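Local coordinates for putative cell adhesion protein (Bacteroides fragilis, PDB 4H40) that is probably a fimbrillin-like subunit of a distinct type of pilus in a gut bacterium, and so likely takes part in cell adhesion, at residues I16-G21 and S87-C92; I134-Y139 and Q210-N215; V257-A262 and L291-S296. All blocks are in the same frame, centred on the assembly; numbering follows the deposited sequence.

Interaction 1. Residues I16-G21 and S87-C92; sequences IDPVAG and SLLYPC
Leu-89 points at the backbone of Pro-18, and Ala-20 and Ser-87 point at each other, where the end of strand 14-19 passes the start of strand 88-94. The two segments run in opposite senses at 6.7 Å between the CA atoms of Pro-18 and Leu-89 and 6.3 Å between those of Ala-20 and Ser-87. At this spacing the backbones are not hydrogen-bonded to each other, and the join is made by van der Waals packing, largely of one leucine methyl on the facing backbone, with apolar side-chain atoms around it. With CG of Leu-89 anti to its carbonyl carbon (chi1 -59°) and CD1 anti to CA (chi2 164°), the branch reaches across so that the CD1 methyl meets the opposite backbone, 3.4 Å from Pro-18 O and 3.5 Å from Ala-20 N. The same methyl lies 4.0 Å from Pro-18 CB, where the ring and the leucine side chain cross obliquely, and 4.2 Å from Ala-20 CB. Beyond it, Ala-20 CB and Ser-87 CB meet at 3.8 Å, while Ser-87 OG is hydrogen-bonded to Asn-80 OD1. The contact lies near the surface and brings two separate sheets together: strand 14-19 runs between strands 108-110 and 169-173, bonded through its backbone to Leu-108 and Leu-172, whereas strand 88-94 pairs with strands 74-79 and 100-102. Strand 74-79 adds side chains here, Tyr-76 against Pro-18 and Val-78 against Leu-89.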
ATOM      1  N   ILE B  16      13.816  27.313  41.184  1.00 90.75           N
ATOM      2  CA  ILE B  16      13.993  26.896  39.796  1.00 87.82           C
ATOM      3  C   ILE B  16      12.801  27.348  38.931  1.00 92.51           C
ATOM      4  O   ILE B  16      11.652  26.925  39.132  1.00 90.79           O
ATOM      5  CB  ILE B  16      14.269  25.364  39.690  1.00 88.53           C
ATOM      6  CG1 ILE B  16      15.301  24.881  40.749  1.00 91.19           C
ATOM      7  CG2 ILE B  16      14.685  24.956  38.272  1.00 85.73           C
ATOM      8  CD1 ILE B  16      16.770  25.519  40.705  1.00 97.46           C
ATOM      9  N   ASP B  17      13.114  28.223  37.963  1.00 91.20           N
ATOM     10  CA  ASP B  17      12.175  28.778  36.991  1.00 90.91           C
ATOM     11  C   ASP B  17      12.444  28.104  35.614  1.00 90.29           C
ATOM     12  O   ASP B  17      13.344  28.528  34.877  1.00 90.35           O
ATOM     13  CB  ASP B  17      12.287  30.329  36.940  1.00 96.66           C
ATOM     14  CG  ASP B  17      11.546  31.010  35.789  1.00114.31           C
ATOM     15  OD1 ASP B  17      10.308  30.794  35.658  1.00113.46           O
ATOM     16  OD2 ASP B  17      12.203  31.759  35.019  1.00124.90           O
ATOM     17  N   PRO B  18      11.736  27.010  35.281  1.00 82.36           N
ATOM     18  CA  PRO B  18      12.010  26.336  34.011  1.00 79.30           C
ATOM     19  C   PRO B  18      11.372  27.065  32.833  1.00 83.81           C
ATOM     20  O   PRO B  18      10.265  27.605  32.943  1.00 84.74           O
ATOM     21  CB  PRO B  18      11.445  24.933  34.218  1.00 78.67           C
ATOM     22  CG  PRO B  18      10.394  25.097  35.218  1.00 83.96           C
ATOM     23  CD  PRO B  18      10.678  26.321  36.039  1.00 83.15           C
ATOM     24  N   VAL B  19      12.096  27.107  31.709  1.00 79.18           N
ATOM     25  CA  VAL B  19      11.656  27.765  30.483  1.00 77.83           C
ATOM     26  C   VAL B  19      11.512  26.690  29.403  1.00 77.43           C
ATOM     27  O   VAL B  19      12.477  25.988  29.094  1.00 76.02           O
ATOM     28  CB  VAL B  19      12.616  28.929  30.106  1.00 83.53           C
ATOM     29  CG1 VAL B  19      12.459  29.364  28.650  1.00 82.47           C
ATOM     30  CG2 VAL B  19      12.400  30.115  31.042  1.00 86.28           C
ATOM     31  N   ALA B  20      10.279  26.547  28.878  1.00 72.19           N
ATOM     32  CA  ALA B  20       9.900  25.578  27.843  1.00 69.80           C
ATOM     33  C   ALA B  20      10.785  25.671  26.597  1.00 71.60           C
ATOM     34  O   ALA B  20      11.100  26.776  26.139  1.00 71.74           O
ATOM     35  CB  ALA B  20       8.441  25.780  27.448  1.00 69.83           C
ATOM     36  N   GLY B  21      11.179  24.506  26.080  1.00 65.38           N
ATOM     37  CA  GLY B  21      12.024  24.405  24.900  1.00 64.72           C
ATOM     38  C   GLY B  21      11.291  23.929  23.667  1.00 68.53           C
ATOM     39  O   GLY B  21      11.896  23.801  22.602  1.00 70.21           O
ATOM     40  N   SER B  87       5.175  30.015  25.547  1.00 79.72           N
ATOM     41  CA  SER B  87       4.800  29.102  26.623  1.00 76.86           C
ATOM     42  C   SER B  87       5.343  29.565  27.998  1.00 79.42           C
ATOM     43  O   SER B  87       6.465  30.090  28.087  1.00 78.33           O
ATOM     44  CB  SER B  87       5.296  27.692  26.323  1.00 75.69           C
ATOM     45  OG  SER B  87       4.740  27.196  25.118  1.00 81.29           O
ATOM     46  N   LEU B  88       4.514  29.352  29.065  1.00 75.39           N
ATOM     47  CA  LEU B  88       4.844  29.589  30.478  1.00 76.83           C
ATOM     48  C   LEU B  88       4.549  28.322  31.302  1.00 78.38           C
ATOM     49  O   LEU B  88       3.512  27.685  31.077  1.00 76.55           O
ATOM     50  CB  LEU B  88       4.096  30.806  31.045  1.00 80.13           C
ATOM     51  CG  LEU B  88       4.315  32.153  30.325  1.00 86.44           C
ATOM     52  CD1 LEU B  88       3.448  33.215  30.914  1.00 89.49           C
ATOM     53  CD2 LEU B  88       5.780  32.589  30.349  1.00 88.52           C
ATOM     54  N   LEU B  89       5.467  27.944  32.227  1.00 74.69           N
ATOM     55  CA  LEU B  89       5.359  26.705  33.032  1.00 73.03           C
ATOM     56  C   LEU B  89       4.994  26.985  34.497  1.00 81.89           C
ATOM     57  O   LEU B  89       5.749  27.646  35.228  1.00 84.32           O
ATOM     58  CB  LEU B  89       6.663  25.895  32.952  1.00 71.28           C
ATOM     59  CG  LEU B  89       7.096  25.456  31.546  1.00 72.64           C
ATOM     60  CD1 LEU B  89       8.547  25.011  31.529  1.00 72.87           C
ATOM     61  CD2 LEU B  89       6.229  24.348  31.027  1.00 69.37           C
ATOM     62  N   TYR B  90       3.819  26.481  34.918  1.00 79.00           N
ATOM     63  CA  TYR B  90       3.285  26.706  36.257  1.00 81.68           C
ATOM     64  C   TYR B  90       3.337  25.455  37.118  1.00 85.88           C
ATOM     65  O   TYR B  90       2.732  24.450  36.750  1.00 84.38           O
ATOM     66  CB  TYR B  90       1.837  27.210  36.185  1.00 83.98           C
ATOM     67  CG  TYR B  90       1.685  28.507  35.426  1.00 87.31           C
ATOM     68  CD1 TYR B  90       1.464  28.511  34.053  1.00 87.47           C
ATOM     69  CD2 TYR B  90       1.742  29.738  36.086  1.00 90.89           C
ATOM     70  CE1 TYR B  90       1.334  29.707  33.346  1.00 90.57           C
ATOM     71  CE2 TYR B  90       1.615  30.940  35.391  1.00 92.50           C
ATOM     72  CZ  TYR B  90       1.401  30.921  34.022  1.00 99.41           C
ATOM     73  OH  TYR B  90       1.258  32.106  33.341  1.00101.73           O
ATOM     74  N   PRO B  91       3.987  25.508  38.296  1.00 85.26           N
ATOM     75  CA  PRO B  91       4.016  24.322  39.167  1.00 85.89           C
ATOM     76  C   PRO B  91       2.607  23.800  39.442  1.00 91.59           C
ATOM     77  O   PRO B  91       1.686  24.581  39.673  1.00 93.39           O
ATOM     78  CB  PRO B  91       4.691  24.838  40.449  1.00 91.05           C
ATOM     79  CG  PRO B  91       5.508  25.987  40.006  1.00 95.49           C
ATOM     80  CD  PRO B  91       4.737  26.633  38.890  1.00 89.59           C
ATOM     81  N   CYS B  92       2.428  22.489  39.339  1.00 87.53           N
ATOM     82  CA  CYS B  92       1.128  21.874  39.567  1.00 88.35           C
ATOM     83  C   CYS B  92       1.291  20.508  40.239  1.00 93.15           C
ATOM     84  O   CYS B  92       2.416  20.047  40.466  1.00 92.02           O
ATOM     85  CB  CYS B  92       0.338  21.771  38.258  1.00 86.07           C
ATOM     86  SG  CYS B  92       1.023  20.605  37.047  1.00 86.18           S
TER

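Interaction 2. Residues I134-Y139 and Q210-N215; sequences IGNGEY and QQPLDN
The side-chain amide of Asn-136 donates to the backbone carbonyl of Gln-210, with ND2 2.8 Å from O. The bond is fairly straight at the hydrogen (158°). The donor sits nearly along the C=O axis, and the acceptor lies in the plane of the asparagine amide. Beside this bond, Pro-212 rests the CG and CB atoms of its ring against the backbone of Ile-134 and Gly-135, with CG 3.7 Å from Gly-135 CA and CB 3.9 Å from Ile-134 O. One water adds a looser link, accepting from Gln-210 N at 2.9 Å and giving only a weak bond to Asn-136 OD1. In the second shell, that OD1 accepts a hydrogen bond from Leu-258 N, so both ends of the amide are held and its rotation is fixed. The loop carrying Asn-136 is tied within itself: Gly-135 N donates to Glu-138 OE2 at 2.9 Å, approaching from above the carboxylate plane, and Glu-138 OE1 forms a salt bridge to Lys-124. Gly-137, with positive phi, is backbone-bonded to Gly-256. The contact therefore joins two irregular loops, one between strands 113-121 and 141-142, the other between strands 197-207 and 230-231, beside the end of strand 251-257.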
ATOM      1  N   ILE B 134       3.935   2.872  29.606  1.00 64.93           N
ATOM      2  CA  ILE B 134       3.338   3.395  28.372  1.00 62.61           C
ATOM      3  C   ILE B 134       2.865   2.244  27.503  1.00 67.98           C
ATOM      4  O   ILE B 134       3.641   1.326  27.222  1.00 70.42           O
ATOM      5  CB  ILE B 134       4.264   4.398  27.605  1.00 63.85           C
ATOM      6  CG1 ILE B 134       3.707   4.734  26.218  1.00 62.81           C
ATOM      7  CG2 ILE B 134       5.712   3.934  27.514  1.00 65.23           C
ATOM      8  CD1 ILE B 134       3.701   6.137  25.897  1.00 69.67           C
ATOM      9  N   GLY B 135       1.594   2.316  27.100  1.00 62.32           N
ATOM     10  CA  GLY B 135       0.942   1.347  26.224  1.00 61.23           C
ATOM     11  C   GLY B 135       0.588   1.937  24.870  1.00 61.18           C
ATOM     12  O   GLY B 135       1.196   2.917  24.425  1.00 60.44           O
ATOM     13  N   ASN B 136      -0.383   1.330  24.199  1.00 54.30           N
ATOM     14  CA  ASN B 136      -0.882   1.796  22.922  1.00 50.24           C
ATOM     15  C   ASN B 136      -2.021   2.739  23.190  1.00 53.73           C
ATOM     16  O   ASN B 136      -2.629   2.665  24.275  1.00 55.09           O
ATOM     17  CB  ASN B 136      -1.300   0.634  22.026  1.00 44.46           C
ATOM     18  CG  ASN B 136      -0.138  -0.223  21.600  1.00 57.86           C
ATOM     19  OD1 ASN B 136       0.807   0.257  20.950  1.00 48.15           O
ATOM     20  ND2 ASN B 136      -0.193  -1.519  21.953  1.00 53.14           N
ATOM     21  N   GLY B 137      -2.267   3.656  22.245  1.00 46.64           N
ATOM     22  CA  GLY B 137      -3.330   4.634  22.394  1.00 45.71           C
ATOM     23  C   GLY B 137      -2.946   5.807  23.268  1.00 51.17           C
ATOM     24  O   GLY B 137      -3.801   6.378  23.957  1.00 52.33           O
ATOM     25  N   GLU B 138      -1.657   6.177  23.235  1.00 47.01           N
ATOM     26  CA  GLU B 138      -1.149   7.327  23.964  1.00 47.37           C
ATOM     27  C   GLU B 138       0.130   7.889  23.363  1.00 48.85           C
ATOM     28  O   GLU B 138       0.906   7.165  22.744  1.00 48.97           O
ATOM     29  CB  GLU B 138      -0.943   7.013  25.444  1.00 51.14           C
ATOM     30  CG  GLU B 138       0.127   5.990  25.741  1.00 63.92           C
ATOM     31  CD  GLU B 138       0.201   5.695  27.221  1.00 79.45           C
ATOM     32  OE1 GLU B 138       0.561   6.629  27.972  1.00 75.62           O
ATOM     33  OE2 GLU B 138      -0.187   4.577  27.635  1.00 64.60           O
ATOM     34  N   TYR B 139       0.325   9.201  23.542  1.00 44.10           N
ATOM     35  CA  TYR B 139       1.527   9.902  23.103  1.00 42.00           C
ATOM     36  C   TYR B 139       2.363  10.230  24.297  1.00 44.09           C
ATOM     37  O   TYR B 139       1.810  10.481  25.362  1.00 42.67           O
ATOM     38  CB  TYR B 139       1.201  11.186  22.322  1.00 40.94           C
ATOM     39  CG  TYR B 139       0.355  10.962  21.102  1.00 41.65           C
ATOM     40  CD1 TYR B 139       0.854  10.275  19.999  1.00 41.99           C
ATOM     41  CD2 TYR B 139      -0.954  11.430  21.042  1.00 42.78           C
ATOM     42  CE1 TYR B 139       0.069  10.060  18.868  1.00 40.16           C
ATOM     43  CE2 TYR B 139      -1.735  11.253  19.894  1.00 42.00           C
ATOM     44  CZ  TYR B 139      -1.226  10.546  18.824  1.00 45.05           C
ATOM     45  OH  TYR B 139      -2.011  10.325  17.730  1.00 48.73           O
ATOM     46  N   GLN B 210       2.351  -4.120  18.980  1.00 61.00           N
ATOM     47  CA  GLN B 210       3.196  -4.468  20.118  1.00 63.67           C
ATOM     48  C   GLN B 210       2.405  -4.568  21.389  1.00 72.79           C
ATOM     49  O   GLN B 210       1.593  -3.681  21.677  1.00 71.33           O
ATOM     50  CB  GLN B 210       4.293  -3.410  20.302  1.00 63.99           C
ATOM     51  CG  GLN B 210       5.300  -3.695  21.413  1.00 90.84           C
ATOM     52  CD  GLN B 210       6.416  -4.560  20.911  1.00118.85           C
ATOM     53  OE1 GLN B 210       7.266  -4.118  20.132  1.00113.15           O
ATOM     54  NE2 GLN B 210       6.418  -5.819  21.326  1.00118.82           N
ATOM     55  N   GLN B 211       2.635  -5.652  22.155  1.00 75.09           N
ATOM     56  CA  GLN B 211       2.061  -5.780  23.488  1.00 77.23           C
ATOM     57  C   GLN B 211       2.999  -4.980  24.410  1.00 85.57           C
ATOM     58  O   GLN B 211       4.214  -5.167  24.303  1.00 87.18           O
ATOM     59  CB  GLN B 211       1.904  -7.249  23.912  1.00 81.17           C
ATOM     60  CG  GLN B 211       1.007  -7.437  25.145  1.00 79.80           C
ATOM     61  CD  GLN B 211      -0.473  -7.283  24.852  1.00 90.33           C
ATOM     62  OE1 GLN B 211      -1.086  -6.238  25.131  1.00 87.78           O
ATOM     63  NE2 GLN B 211      -1.082  -8.315  24.275  1.00 70.53           N
ATOM     64  N   PRO B 212       2.494  -4.011  25.215  1.00 83.77           N
ATOM     65  CA  PRO B 212       3.399  -3.182  26.062  1.00 84.97           C
ATOM     66  C   PRO B 212       4.389  -3.959  26.958  1.00 98.47           C
ATOM     67  O   PRO B 212       4.035  -4.979  27.594  1.00100.52           O
ATOM     68  CB  PRO B 212       2.435  -2.362  26.912  1.00 85.78           C
ATOM     69  CG  PRO B 212       1.168  -2.320  26.102  1.00 88.42           C
ATOM     70  CD  PRO B 212       1.078  -3.621  25.385  1.00 84.63           C
ATOM     71  N   LEU B 213       5.659  -3.462  26.981  1.00 98.87           N
ATOM     72  CA  LEU B 213       6.804  -4.047  27.713  1.00102.81           C
ATOM     73  C   LEU B 213       6.504  -4.329  29.196  1.00111.29           C
ATOM     74  O   LEU B 213       5.883  -3.508  29.871  1.00109.59           O
ATOM     75  CB  LEU B 213       8.033  -3.128  27.606  1.00101.86           C
ATOM     76  N   ASP B 214       6.952  -5.499  29.685  1.00113.83           N
ATOM     77  CA  ASP B 214       6.765  -5.972  31.063  1.00117.83           C
ATOM     78  C   ASP B 214       7.585  -5.135  32.081  1.00124.26           C
ATOM     79  O   ASP B 214       8.635  -4.584  31.733  1.00123.13           O
ATOM     80  CB  ASP B 214       7.152  -7.463  31.150  1.00123.45           C
ATOM     81  CG  ASP B 214       6.912  -8.166  32.485  1.00141.31           C
ATOM     82  OD1 ASP B 214       6.125  -7.639  33.310  1.00142.18           O
ATOM     83  OD2 ASP B 214       7.474  -9.266  32.684  1.00151.03           O
ATOM     84  N   ASN B 215       7.093  -5.051  33.342  1.00123.57           N
ATOM     85  CA  ASN B 215       7.742  -4.327  34.448  1.00124.63           C
ATOM     86  C   ASN B 215       8.890  -5.167  35.072  1.00131.61           C
ATOM     87  O   ASN B 215       9.607  -4.657  35.943  1.00132.12           O
ATOM     88  CB  ASN B 215       6.708  -3.921  35.527  1.00127.18           C
ATOM     89  CG  ASN B 215       7.035  -2.666  36.335  1.00149.09           C
ATOM     90  OD1 ASN B 215       7.896  -1.847  35.985  1.00146.29           O
ATOM     91  ND2 ASN B 215       6.301  -2.456  37.417  1.00137.60           N
TER
HETATM   92  O   HOH W   1       2.568  -1.224  18.502  1.00 77.05           O

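Interaction 3. Residues V257-A262 and L291-S296; sequences VLPTDA and LTAGHS
Leu-291 fills the contact with Val-257 and Thr-260, its CD1 methyl meeting both. Its CG stands anti to the carbonyl carbon (chi1 -49°) and CD1 extends anti to CA, which brings this methyl 3.7 Å from Thr-260 CG2 and 3.9 Å from Val-257 CG2. The threonine and leucine side chains lie side by side, pointing the same way from one face of the sheet, whereas valine and leucine meet at a slant. Thr-260 has OG1 anti to the backbone N (chi1 -168°), leaving CG2 between N and the carbonyl carbon; the methyl faces the leucine while the hydroxyl is hydrogen-bonded to Lys-230 O. Just before the bridge in the chain, Pro-259 brings its ring to the residues following Leu-291, with CG 3.8 Å from Ala-293 N and 4.2 Å from Ala-293 CB, and its CA lies 3.2 Å from Leu-291 O in a CA-H...O contact. Thr-260 and Leu-291 form an antiparallel hydrogen-bonded pair, each N lying 3.1 Å from the other residue's O. After it the chain turns sharply: Thr-292 OG1 and His-295 ND1 share a hydrogen bond of 2.7 Å across the corner, with Thr-292 CB in plane at the edge of the imidazole. Gly-294, with positive phi, occupies the third position of this type II beta turn. The whole is a short antiparallel bridge leading into a tight turn, by which the chain leaves the small sheet of strands 230-231, 260-262 and 289-291 and enters strand 296-305 of this all-beta, fimbrillin-like fold.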
ATOM      1  N   VAL B 257       0.843   4.546  18.803  1.00 42.16           N
ATOM      2  CA  VAL B 257       1.118   3.117  18.791  1.00 44.89           C
ATOM      3  C   VAL B 257       2.587   2.963  19.162  1.00 51.19           C
ATOM      4  O   VAL B 257       3.412   3.799  18.797  1.00 51.30           O
ATOM      5  CB  VAL B 257       0.713   2.333  17.495  1.00 48.38           C
ATOM      6  CG1 VAL B 257      -0.795   2.359  17.285  1.00 47.21           C
ATOM      7  CG2 VAL B 257       1.418   2.856  16.262  1.00 47.77           C
ATOM      8  N   LEU B 258       2.900   1.943  19.930  1.00 49.15           N
ATOM      9  CA  LEU B 258       4.274   1.716  20.342  1.00 50.70           C
ATOM     10  C   LEU B 258       5.112   1.268  19.154  1.00 55.89           C
ATOM     11  O   LEU B 258       4.563   0.540  18.320  1.00 55.27           O
ATOM     12  CB  LEU B 258       4.329   0.634  21.434  1.00 52.21           C
ATOM     13  CG  LEU B 258       3.666   0.916  22.765  1.00 55.39           C
ATOM     14  CD1 LEU B 258       3.694  -0.346  23.616  1.00 56.50           C
ATOM     15  CD2 LEU B 258       4.361   2.045  23.499  1.00 57.06           C
ATOM     16  N   PRO B 259       6.438   1.617  19.075  1.00 52.54           N
ATOM     17  CA  PRO B 259       7.256   1.109  17.965  1.00 52.93           C
ATOM     18  C   PRO B 259       7.135  -0.410  17.872  1.00 61.65           C
ATOM     19  O   PRO B 259       7.257  -1.110  18.889  1.00 63.28           O
ATOM     20  CB  PRO B 259       8.666   1.567  18.331  1.00 54.64           C
ATOM     21  CG  PRO B 259       8.441   2.802  19.141  1.00 57.51           C
ATOM     22  CD  PRO B 259       7.242   2.472  19.974  1.00 52.97           C
ATOM     23  N   THR B 260       6.746  -0.896  16.677  1.00 59.73           N
ATOM     24  CA  THR B 260       6.536  -2.315  16.432  1.00 61.45           C
ATOM     25  C   THR B 260       6.958  -2.721  15.036  1.00 64.26           C
ATOM     26  O   THR B 260       6.725  -2.006  14.068  1.00 61.25           O
ATOM     27  CB  THR B 260       5.081  -2.751  16.732  1.00 73.10           C
ATOM     28  OG1 THR B 260       5.022  -4.182  16.734  1.00 83.04           O
ATOM     29  CG2 THR B 260       4.063  -2.195  15.770  1.00 64.09           C
ATOM     30  N   ASP B 261       7.586  -3.905  14.972  1.00 64.18           N
ATOM     31  CA  ASP B 261       8.043  -4.593  13.765  1.00 65.50           C
ATOM     32  C   ASP B 261       6.989  -5.626  13.344  1.00 69.08           C
ATOM     33  O   ASP B 261       6.841  -6.671  13.989  1.00 70.05           O
ATOM     34  CB  ASP B 261       9.420  -5.277  14.008  1.00 69.87           C
ATOM     35  CG  ASP B 261       9.930  -6.131  12.856  1.00 81.39           C
ATOM     36  OD1 ASP B 261       9.533  -5.867  11.689  1.00 78.27           O
ATOM     37  OD2 ASP B 261      10.734  -7.060  13.115  1.00 96.43           O
ATOM     38  N   ALA B 262       6.279  -5.333  12.256  1.00 64.93           N
ATOM     39  CA  ALA B 262       5.244  -6.202  11.698  1.00 66.12           C
ATOM     40  C   ALA B 262       5.461  -6.377  10.191  1.00 72.36           C
ATOM     41  O   ALA B 262       4.510  -6.529   9.419  1.00 73.65           O
ATOM     42  CB  ALA B 262       3.867  -5.620  11.986  1.00 64.97           C
ATOM     43  N   LEU B 291       6.912   0.552  12.276  1.00 57.27           N
ATOM     44  CA  LEU B 291       6.415   1.735  12.985  1.00 52.71           C
ATOM     45  C   LEU B 291       7.464   2.142  14.002  1.00 56.10           C
ATOM     46  O   LEU B 291       7.835   1.333  14.863  1.00 56.44           O
ATOM     47  CB  LEU B 291       5.051   1.409  13.636  1.00 51.12           C
ATOM     48  CG  LEU B 291       3.967   0.721  12.736  1.00 54.61           C
ATOM     49  CD1 LEU B 291       2.694   0.372  13.532  1.00 54.65           C
ATOM     50  CD2 LEU B 291       3.584   1.585  11.564  1.00 52.70           C
ATOM     51  N   THR B 292       8.044   3.336  13.828  1.00 51.52           N
ATOM     52  CA  THR B 292       9.092   3.814  14.738  1.00 51.84           C
ATOM     53  C   THR B 292       8.663   5.126  15.443  1.00 54.16           C
ATOM     54  O   THR B 292       7.739   5.811  14.995  1.00 52.42           O
ATOM     55  CB  THR B 292      10.435   3.968  14.003  1.00 64.36           C
ATOM     56  OG1 THR B 292      10.292   4.839  12.882  1.00 63.71           O
ATOM     57  CG2 THR B 292      10.960   2.669  13.496  1.00 69.67           C
ATOM     58  N   ALA B 293       9.360   5.451  16.557  1.00 50.42           N
ATOM     59  CA  ALA B 293       9.159   6.616  17.407  1.00 48.15           C
ATOM     60  C   ALA B 293       9.330   7.891  16.636  1.00 53.34           C
ATOM     61  O   ALA B 293      10.316   8.031  15.928  1.00 55.08           O
ATOM     62  CB  ALA B 293      10.152   6.585  18.553  1.00 49.50           C
ATOM     63  N   GLY B 294       8.394   8.821  16.805  1.00 50.22           N
ATOM     64  CA  GLY B 294       8.445  10.140  16.186  1.00 49.60           C
ATOM     65  C   GLY B 294       7.909  10.219  14.774  1.00 52.79           C
ATOM     66  O   GLY B 294       7.986  11.284  14.169  1.00 50.69           O
ATOM     67  N   HIS B 295       7.332   9.108  14.243  1.00 50.30           N
ATOM     68  CA  HIS B 295       6.792   9.081  12.877  1.00 49.34           C
ATOM     69  C   HIS B 295       5.292   8.892  12.821  1.00 51.14           C
ATOM     70  O   HIS B 295       4.703   8.287  13.719  1.00 49.21           O
ATOM     71  CB  HIS B 295       7.456   7.997  12.046  1.00 51.22           C
ATOM     72  CG  HIS B 295       8.904   8.272  11.802  1.00 55.72           C
ATOM     73  ND1 HIS B 295       9.875   7.437  12.291  1.00 58.06           N
ATOM     74  CD2 HIS B 295       9.497   9.304  11.152  1.00 57.45           C
ATOM     75  CE1 HIS B 295      11.025   7.965  11.907  1.00 58.00           C
ATOM     76  NE2 HIS B 295      10.848   9.097  11.238  1.00 58.18           N
ATOM     77  N   SER B 296       4.676   9.435  11.750  1.00 48.04           N
ATOM     78  CA  SER B 296       3.242   9.369  11.462  1.00 46.28           C
ATOM     79  C   SER B 296       2.997   8.451  10.300  1.00 51.52           C
ATOM     80  O   SER B 296       3.675   8.544   9.282  1.00 53.31           O
ATOM     81  CB  SER B 296       2.678  10.744  11.140  1.00 47.47           C
ATOM     82  OG  SER B 296       2.606  11.590  12.272  1.00 54.23           O
TER

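Interactions 2 and 3 are neighbours, with centres 11 Å apart, and touch through the Asn-136 amide, which reaches segment 257-262. Interaction 1 stands apart, its nearest atoms about 15 Å from either, its centre about 20 Å from the centre of the chain, against 10 to 11 Å for the other two. It is a surface contact between strands of different sheets and relies on van der Waals packing without hydrogen bonds between its segments. Interaction 2 is also at the surface, but joins loops through a polar amide bond, a proline ring and a water. Interaction 3 alone is buried, and it combines backbone pairing within one small sheet with methyl packing. The three follow in series.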